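Local structure of bartonella effector protein (Bep) substrate of VirB T4SS (Bartonella rochalimae ATCC BAA-1498, 4YK1) at residues Phe114-Ala117 and Asp118-Asn122; Tyr93-Ser96 and Gln97-Ile101. The protein is a VirB type IV secretion effector that probably AMPylates target proteins, and this piece is its BID domain, a four-helix bundle topped with a hook. All coordinates share one frame; numbering follows the deposited sequence.

Interaction 1 (Phe114-Ala117 and Asp118-Asn122)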
loop_
_atom_site.group_PDB
_atom_site.type_symbol
_atom_site.label_atom_id
_atom_site.label_comp_id
_atom_site.label_asym_id
_atom_site.label_seq_id
_atom_site.Cartn_x
_atom_site.Cartn_y
_atom_site.Cartn_z
ATOM N N PHE A 114 -4.625 -3.350 -5.099
ATOM C CA PHE A 114 -5.872 -3.257 -4.337
ATOM C C PHE A 114 -5.724 -3.988 -3.000
ATOM O O PHE A 114 -6.115 -3.477 -1.948
ATOM C CB PHE A 114 -7.059 -3.840 -5.106
ATOM C CG PHE A 114 -8.363 -3.659 -4.385
ATOM C CD1 PHE A 114 -9.091 -2.489 -4.534
ATOM C CD2 PHE A 114 -8.834 -4.639 -3.512
ATOM C CE1 PHE A 114 -10.283 -2.304 -3.847
ATOM C CE2 PHE A 114 -10.020 -4.456 -2.809
ATOM C CZ PHE A 114 -10.748 -3.290 -2.978
ATOM N N ASN A 115 -5.171 -5.193 -3.041
ATOM C CA ASN A 115 -5.022 -5.970 -1.804
ATOM C C ASN A 115 -4.028 -5.329 -0.836
ATOM O O ASN A 115 -4.230 -5.351 0.381
ATOM C CB ASN A 115 -4.595 -7.403 -2.124
ATOM C CG ASN A 115 -5.692 -8.181 -2.805
ATOM O OD1 ASN A 115 -6.854 -7.771 -2.785
ATOM N ND2 ASN A 115 -5.342 -9.314 -3.396
ATOM N N TYR A 116 -2.952 -4.769 -1.383
ATOM C CA TYR A 116 -1.962 -4.054 -0.591
ATOM C C TYR A 116 -2.622 -2.900 0.164
ATOM O O TYR A 116 -2.381 -2.707 1.360
ATOM C CB TYR A 116 -0.825 -3.535 -1.486
ATOM C CG TYR A 116 0.265 -2.788 -0.733
ATOM C CD1 TYR A 116 0.129 -1.435 -0.428
ATOM C CD2 TYR A 116 1.437 -3.440 -0.329
ATOM C CE1 TYR A 116 1.119 -0.748 0.256
ATOM C CE2 TYR A 116 2.440 -2.755 0.360
ATOM C CZ TYR A 116 2.262 -1.415 0.657
ATOM O OH TYR A 116 3.234 -0.717 1.330
ATOM N N ALA A 117 -3.445 -2.125 -0.533
ATOM C CA ALA A 117 -4.093 -0.971 0.088
ATOM C C ALA A 117 -5.039 -1.396 1.203
ATOM O O ALA A 117 -5.172 -0.693 2.196
ATOM C CB ALA A 117 -4.852 -0.146 -0.949
ATOM N N ASP A 118 -5.721 -2.528 1.024
ATOM C CA ASP A 118 -6.606 -3.051 2.078
ATOM C C ASP A 118 -5.811 -3.407 3.335
ATOM O O ASP A 118 -6.264 -3.169 4.456
ATOM C CB ASP A 118 -7.371 -4.280 1.585
ATOM C CG ASP A 118 -8.235 -4.917 2.676
ATOM O OD1 ASP A 118 -9.399 -4.498 2.807
ATOM O OD2 ASP A 118 -7.755 -5.831 3.394
ATOM N N LYS A 119 -4.632 -3.998 3.146
ATOM C CA LYS A 119 -3.782 -4.365 4.278
ATOM C C LYS A 119 -3.331 -3.111 5.013
ATOM O O LYS A 119 -3.382 -3.054 6.241
ATOM C CB LYS A 119 -2.552 -5.171 3.832
ATOM C CG LYS A 119 -2.852 -6.553 3.254
ATOM C CD LYS A 119 -1.576 -7.229 2.717
ATOM C CE LYS A 119 -1.880 -8.476 1.876
ATOM N NZ LYS A 119 -1.726 -8.206 0.402
ATOM N N VAL A 120 -2.878 -2.109 4.261
ATOM C CA VAL A 120 -2.459 -0.848 4.858
ATOM C C VAL A 120 -3.587 -0.237 5.696
ATOM O O VAL A 120 -3.368 0.205 6.818
ATOM C CB VAL A 120 -2.003 0.149 3.793
ATOM C CG1 VAL A 120 -1.818 1.524 4.424
ATOM C CG2 VAL A 120 -0.698 -0.327 3.155
ATOM N N SER A 121 -4.787 -0.206 5.127
ATOM C CA SER A 121 -5.957 0.340 5.789
ATOM C C SER A 121 -6.224 -0.334 7.136
ATOM O O SER A 121 -6.479 0.335 8.135
ATOM C CB SER A 121 -7.178 0.192 4.884
ATOM O OG SER A 121 -8.282 0.865 5.452
ATOM N N ASN A 122 -6.147 -1.658 7.164
ATOM C CA ASN A 122 -6.345 -2.395 8.408
ATOM C C ASN A 122 -5.241 -2.131 9.429
ATOM O O ASN A 122 -5.516 -2.037 10.615
ATOM C CB ASN A 122 -6.437 -3.889 8.123
ATOM C CG ASN A 122 -7.730 -4.255 7.438
ATOM O OD1 ASN A 122 -8.769 -3.664 7.712
ATOM N ND2 ASN A 122 -7.669 -5.208 6.529
HETATM O O HOH W 1 -5.807 -7.560 1.675
#

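Interaction 2 (Tyr93-Ser96 and Gln97-Ile101)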
loop_
_atom_site.group_PDB
_atom_site.type_symbol
_atom_site.label_atom_id
_atom_site.label_comp_id
_atom_site.label_asym_id
_atom_site.label_seq_id
_atom_site.Cartn_x
_atom_site.Cartn_y
_atom_site.Cartn_z
ATOM N N TYR A 93 -1.040 -2.727 -34.420
ATOM C CA TYR A 93 -2.005 -3.426 -33.580
ATOM C C TYR A 93 -1.528 -4.836 -33.214
ATOM O O TYR A 93 -2.129 -5.498 -32.370
ATOM C CB TYR A 93 -3.361 -3.510 -34.285
ATOM C CG TYR A 93 -4.053 -2.178 -34.507
ATOM C CD1 TYR A 93 -4.064 -1.199 -33.521
ATOM C CD2 TYR A 93 -4.698 -1.905 -35.709
ATOM C CE1 TYR A 93 -4.702 0.017 -33.726
ATOM C CE2 TYR A 93 -5.339 -0.694 -35.925
ATOM C CZ TYR A 93 -5.337 0.262 -34.933
ATOM O OH TYR A 93 -5.975 1.462 -35.152
ATOM N N ILE A 94 -0.462 -5.299 -33.857
ATOM C CA ILE A 94 -0.035 -6.687 -33.699
ATOM C C ILE A 94 0.875 -6.853 -32.485
ATOM O O ILE A 94 1.985 -6.324 -32.443
ATOM C CB ILE A 94 0.650 -7.191 -34.967
ATOM C CG1 ILE A 94 -0.149 -6.756 -36.191
ATOM C CG2 ILE A 94 0.774 -8.729 -34.940
ATOM C CD1 ILE A 94 0.545 -7.027 -37.519
ATOM N N LYS A 95 0.402 -7.618 -31.508
ATOM C CA LYS A 95 1.112 -7.819 -30.257
ATOM C C LYS A 95 1.813 -9.163 -30.245
ATOM O O LYS A 95 1.254 -10.157 -30.701
ATOM C CB LYS A 95 0.133 -7.729 -29.070
ATOM C CG LYS A 95 -0.511 -6.356 -28.915
ATOM C CD LYS A 95 -1.694 -6.391 -27.952
ATOM C CE LYS A 95 -2.295 -5.001 -27.791
ATOM N NZ LYS A 95 -3.573 -5.065 -27.018
ATOM N N SER A 96 3.032 -9.203 -29.719
ATOM C CA SER A 96 3.663 -10.485 -29.438
ATOM C C SER A 96 2.961 -11.159 -28.262
ATOM O O SER A 96 2.218 -10.523 -27.512
ATOM C CB SER A 96 5.143 -10.314 -29.112
ATOM O OG SER A 96 5.269 -9.605 -27.887
ATOM N N GLN A 97 3.208 -12.451 -28.104
ATOM C CA GLN A 97 2.707 -13.192 -26.965
ATOM C C GLN A 97 3.248 -12.589 -25.673
ATOM O O GLN A 97 2.536 -12.485 -24.683
ATOM C CB GLN A 97 3.109 -14.676 -27.081
ATOM C CG GLN A 97 2.196 -15.617 -26.323
ATOM C CD GLN A 97 0.739 -15.447 -26.723
ATOM O OE1 GLN A 97 0.414 -15.341 -27.910
ATOM N NE2 GLN A 97 -0.143 -15.403 -25.732
ATOM N N LYS A 98 4.516 -12.194 -25.688
ATOM C CA LYS A 98 5.145 -11.594 -24.516
ATOM C C LYS A 98 4.427 -10.319 -24.089
ATOM O O LYS A 98 4.216 -10.086 -22.891
ATOM C CB LYS A 98 6.618 -11.304 -24.802
ATOM C CG LYS A 98 7.416 -10.844 -23.598
ATOM C CD LYS A 98 8.898 -10.807 -23.947
ATOM C CE LYS A 98 9.716 -9.989 -22.954
ATOM N NZ LYS A 98 11.115 -9.774 -23.466
ATOM N N TYR A 99 4.056 -9.500 -25.070
ATOM C CA TYR A 99 3.322 -8.262 -24.807
ATOM C C TYR A 99 1.967 -8.585 -24.179
ATOM O O TYR A 99 1.550 -7.951 -23.206
ATOM C CB TYR A 99 3.125 -7.443 -26.094
ATOM C CG TYR A 99 2.613 -6.035 -25.819
ATOM C CD1 TYR A 99 1.254 -5.794 -25.594
ATOM C CD2 TYR A 99 3.490 -4.955 -25.770
ATOM C CE1 TYR A 99 0.766 -4.505 -25.315
ATOM C CE2 TYR A 99 3.025 -3.666 -25.511
ATOM C CZ TYR A 99 1.670 -3.447 -25.280
ATOM O OH TYR A 99 1.241 -2.173 -25.003
ATOM N N LYS A 100 1.277 -9.577 -24.730
ATOM C CA LYS A 100 -0.016 -9.984 -24.172
ATOM C C LYS A 100 0.117 -10.513 -22.746
ATOM O O LYS A 100 -0.780 -10.321 -21.926
ATOM C CB LYS A 100 -0.682 -11.035 -25.073
ATOM C CG LYS A 100 -1.057 -10.509 -26.473
ATOM C CD LYS A 100 -2.035 -11.477 -27.151
ATOM C CE LYS A 100 -2.170 -11.230 -28.641
ATOM N NZ LYS A 100 -1.119 -11.930 -29.437
ATOM N N ILE A 101 1.246 -11.148 -22.440
ATOM C CA ILE A 101 1.494 -11.653 -21.092
ATOM C C ILE A 101 1.723 -10.483 -20.134
ATOM O O ILE A 101 1.294 -10.530 -18.983
ATOM C CB ILE A 101 2.683 -12.643 -21.086
ATOM C CG1 ILE A 101 2.261 -13.960 -21.733
ATOM C CG2 ILE A 101 3.187 -12.922 -19.653
ATOM C CD1 ILE A 101 3.433 -14.881 -22.088
#

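Interaction 1 (Phe114-Ala117 and Asp118-Asn122)
Asp118 begins by giving its backbone N-H to the carbonyl O of Phe114, the first of four successive i to i+4 bonds. Its carboxylate reaches back by way of a water, which donates both to Asp118 OD2, at 3.1 Å, and to the backbone O of Asn115, at 3.0 Å. That same carbonyl takes the N-H of Lys119, so one oxygen accepts both a peptide N-H and a water. The lysine chain doubles back along the helix, CG lying 3.4 Å from Asn115 O, and a bend at its last torsion (chi4 104°) brings NZ within 3.9 Å of Asn115 CB. Val120 N donates to Tyr116 O (3.0 Å, N-H...O 168°). With CG1 anti to the backbone N (chi1 170°), Val120 sets its other methyl, CG2, obliquely against the tyrosine ring, 3.4 Å from Tyr116 CE1. Ser121 N closes the series on Ala117 O. This part of helix 97-140 turns its apolar face to the bundle: Tyr116 and Val120 pack on Ile34 of helix 32-49, Tyr116 and Ala117 on Ile62 of helix 56-64, where Asn63 OD1 is hydrogen-bonded to Tyr116 OH, and Phe114 touches helix 67-78.

Interaction 2 (Tyr93-Ser96 and Gln97-Ile101)
Ser96 and Tyr99 make the capping bond at the start of helix 97-140: the backbone N-H of Tyr99 points at Ser96 OG, 3.1 Å away, with an N-H...O angle of 158°. The serine hydroxyl stands between its own backbone N and carbonyl carbon (chi1 66°), which turns it over the first turn, where OG also touches Tyr99 CB at 3.5 Å. One residue on, Lys100 N donates to Ser96 O at 3.1 Å, so Ser96 holds the opening turn through both its side chain and its carbonyl.

Lys100 reaches back a second time. Its chain passes Ser96 O, bends at the last torsion and sets NZ 3.2 Å from Lys95 O. The ammonium approaches well above that carbonyl plane, with a C=O...N angle of 129°, so the bond does not use a lone-pair direction. Along the way Lys100 CG lies 4.0 Å from Lys95 CB. Lys95 in turn sends an extended chain obliquely past the Tyr99 ring: CG and CD both lie 3.8 Å from Tyr99 CD1, and CE comes to 4.0 Å from Tyr99 CE1.

Further out, a salt bridge from Lys95 NZ to Glu103 OE2, one turn beyond Tyr99, holds the far end of this chain and probably helps keep its methylenes beside the ring. Ser96 OG is also hydrogen-bonded to Arg89 O, and backbone bonding between Ser96 and Arg89 fixes the cap against the preceding chain. Tyr99 additionally packs on Leu86 and Lys90. The whole is a serine N-cap where a short two-stranded antiparallel hairpin, 90-91 with 94-95, runs straight into a long helix.

Followed from the N terminus, the chain forms helices 21-30, 32-49, 56-64 and 67-78, then the hairpin of strands 90-91 and 94-95, before entering helix 97-140. Interaction 2 comes first, at the junction between hairpin and helix; interaction 1 lies further along the same helix. Each joins two adjacent segments, mostly through residues three to five apart, so neither closes a long loop, and the two stand in series without nesting or crossing. The centres of interactions 1 and 2 are about 31 Å apart and the nearest atoms of interactions 1 and 2 about 17 Å, so they do not meet. Helix 97-140 is common to both: its start is tied to the hairpin, while its inner part is packed against helices 32-49, 56-64 and 67-78.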